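Local coordinates for uncharacterized protein (Bacteroides vulgatus, PDB 4FMR) that is of unknown function but probably binds DNA through an HU/IHF-like domain, which is joined to a domain with an immunoglobulin-like fold, at residues Ile33-Ile38 with Leu60-Val65. Sequence-based numbering, arbitrary orientation.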
loop_
_atom_site.group_PDB
_atom_site.type_symbol
_atom_site.label_atom_id
_atom_site.label_comp_id
_atom_site.label_asym_id
_atom_site.label_seq_id
_atom_site.Cartn_x
_atom_site.Cartn_y
_atom_site.Cartn_z
ATOM N N ILE B 33 -3.343 6.852 -15.779
ATOM C CA ILE B 33 -3.924 5.898 -16.724
ATOM C C ILE B 33 -4.901 4.972 -15.959
ATOM O O ILE B 33 -4.745 4.731 -14.743
ATOM C CB ILE B 33 -2.875 5.102 -17.546
ATOM C CG1 ILE B 33 -2.138 4.033 -16.691
ATOM C CG2 ILE B 33 -1.915 6.034 -18.303
ATOM C CD1 ILE B 33 -1.398 2.996 -17.532
ATOM N N ASP B 34 -5.907 4.464 -16.692
ATOM C CA ASP B 34 -6.930 3.568 -16.167
ATOM C C ASP B 34 -6.924 2.279 -16.977
ATOM O O ASP B 34 -6.047 2.108 -17.821
ATOM C CB ASP B 34 -8.314 4.254 -16.195
ATOM C CG ASP B 34 -8.750 4.783 -17.562
ATOM O OD1 ASP B 34 -8.050 4.494 -18.572
ATOM O OD2 ASP B 34 -9.758 5.518 -17.617
ATOM N N LYS B 35 -7.931 1.411 -16.770
ATOM C CA LYS B 35 -8.056 0.109 -17.434
ATOM C C LYS B 35 -8.136 0.226 -18.940
ATOM O O LYS B 35 -7.566 -0.623 -19.626
ATOM C CB LYS B 35 -9.272 -0.671 -16.918
ATOM C CG LYS B 35 -8.941 -1.423 -15.635
ATOM C CD LYS B 35 -10.021 -2.435 -15.230
ATOM C CE LYS B 35 -10.986 -1.875 -14.220
ATOM N NZ LYS B 35 -11.952 -2.900 -13.753
ATOM N N GLU B 36 -8.809 1.279 -19.458
ATOM C CA GLU B 36 -8.970 1.503 -20.890
ATOM C C GLU B 36 -7.616 1.709 -21.572
ATOM O O GLU B 36 -7.375 1.097 -22.595
ATOM C CB GLU B 36 -9.899 2.703 -21.173
ATOM C CG GLU B 36 -10.228 2.801 -22.658
ATOM C CD GLU B 36 -10.848 4.067 -23.229
ATOM O OE1 GLU B 36 -10.764 5.143 -22.592
ATOM O OE2 GLU B 36 -11.344 3.989 -24.375
ATOM N N ILE B 37 -6.739 2.544 -21.008
ATOM C CA ILE B 37 -5.410 2.821 -21.576
ATOM C C ILE B 37 -4.505 1.560 -21.445
ATOM O O ILE B 37 -3.805 1.199 -22.402
ATOM C CB ILE B 37 -4.793 4.088 -20.906
ATOM C CG1 ILE B 37 -5.645 5.345 -21.263
ATOM C CG2 ILE B 37 -3.333 4.295 -21.333
ATOM C CD1 ILE B 37 -5.702 6.426 -20.120
ATOM N N ILE B 38 -4.562 0.883 -20.273
ATOM C CA ILE B 38 -3.827 -0.355 -20.001
ATOM C C ILE B 38 -4.157 -1.363 -21.085
ATOM O O ILE B 38 -3.246 -1.888 -21.694
ATOM C CB ILE B 38 -4.119 -0.909 -18.574
ATOM C CG1 ILE B 38 -3.526 0.012 -17.500
ATOM C CG2 ILE B 38 -3.613 -2.372 -18.414
ATOM C CD1 ILE B 38 -4.024 -0.234 -16.098
ATOM N N LEU B 60 -12.462 -10.741 -14.687
ATOM C CA LEU B 60 -12.446 -12.071 -14.099
ATOM C C LEU B 60 -11.358 -12.154 -13.023
ATOM O O LEU B 60 -11.616 -12.666 -11.930
ATOM C CB LEU B 60 -12.208 -13.094 -15.235
ATOM C CG LEU B 60 -12.431 -14.586 -14.969
ATOM C CD1 LEU B 60 -13.815 -14.860 -14.340
ATOM C CD2 LEU B 60 -12.325 -15.374 -16.281
HETATM N N MSE B 61 -10.157 -11.637 -13.336
HETATM C CA MSE B 61 -9.033 -11.643 -12.403
HETATM C C MSE B 61 -9.375 -10.768 -11.166
HETATM O O MSE B 61 -9.096 -11.181 -10.046
HETATM C CB MSE B 61 -7.755 -11.178 -13.128
HETATM C CG MSE B 61 -6.512 -11.109 -12.257
HETATM SE SE MSE B 61 -6.387 -9.378 -11.384
HETATM C CE MSE B 61 -6.144 -8.227 -12.969
ATOM N N GLU B 62 -10.011 -9.588 -11.373
ATOM C CA GLU B 62 -10.403 -8.668 -10.287
ATOM C C GLU B 62 -11.442 -9.300 -9.352
ATOM O O GLU B 62 -11.337 -9.122 -8.128
ATOM C CB GLU B 62 -10.934 -7.350 -10.853
ATOM C CG GLU B 62 -9.814 -6.595 -11.554
ATOM C CD GLU B 62 -10.015 -5.122 -11.837
ATOM O OE1 GLU B 62 -11.164 -4.636 -11.712
ATOM O OE2 GLU B 62 -9.004 -4.446 -12.145
ATOM N N GLU B 63 -12.432 -10.037 -9.938
ATOM C CA GLU B 63 -13.480 -10.743 -9.203
ATOM C C GLU B 63 -12.875 -11.815 -8.285
ATOM O O GLU B 63 -13.240 -11.910 -7.133
ATOM C CB GLU B 63 -14.489 -11.388 -10.180
ATOM C CG GLU B 63 -15.442 -10.403 -10.844
ATOM C CD GLU B 63 -16.208 -10.923 -12.049
ATOM O OE1 GLU B 63 -16.512 -12.138 -12.088
ATOM O OE2 GLU B 63 -16.535 -10.108 -12.942
ATOM N N VAL B 64 -11.948 -12.609 -8.803
ATOM C CA VAL B 64 -11.268 -13.686 -8.062
ATOM C C VAL B 64 -10.441 -13.100 -6.917
ATOM O O VAL B 64 -10.501 -13.617 -5.800
ATOM C CB VAL B 64 -10.387 -14.529 -9.027
ATOM C CG1 VAL B 64 -9.387 -15.423 -8.275
ATOM C CG2 VAL B 64 -11.258 -15.337 -9.980
ATOM N N VAL B 65 -9.655 -12.058 -7.208
ATOM C CA VAL B 65 -8.789 -11.401 -6.236
ATOM C C VAL B 65 -9.666 -10.761 -5.120
ATOM O O VAL B 65 -9.355 -10.968 -3.940
ATOM C CB VAL B 65 -7.824 -10.369 -6.905
ATOM C CG1 VAL B 65 -7.160 -9.468 -5.859
ATOM C CG2 VAL B 65 -6.753 -11.081 -7.743
#
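Lys35 and Glu62 reach for each other from opposite directions and close a salt bridge that joins the first turn of helix 35-45 to the middle of helix 51-70. The ammonium NZ of Lys35 donates to OE1 of Glu62 at 2.8 Å, coming in from above the carboxylate plane, about 41° out of it. Alongside, CE of Lys35 lies 3.7 Å from the same OE1, and CD of Lys35 is 3.8 Å from OE2 of Glu62, so the end of the lysine chain rests against the carboxylate. Two long side chains suit this place because the backbones stay far apart, 11.6 Å between CA of Lys35 and CA of Glu62. Glu62 spans its share of the gap with a chain extended beyond CG (chi2 -163°), whereas Lys35 bends at chi3 (-96°), turning its tip onto OE1.

Each charge has a second partner: Lys35 NZ also pairs with Glu59, nearly one turn earlier on helix 51-70, and Glu62 OE2 accepts from the backbone N of Gly78 of the second subunit. A glutamine in place of Glu62 would probably leave the ammonium of Lys35 without this counter-charge, its pairing then resting on Glu59. Just before Lys35, Asp34 takes the N-cap position, where a short acidic side chain can turn back to first-turn N-H groups; its OD1 accepts only a weak, 3.4 Å bond from Ile37 N. Two helices tied in this way, with Ile33 continuing a parallel beta ladder into the second subunit, fit the intertwined dimer of the HU/IHF-like DNA-binding fold.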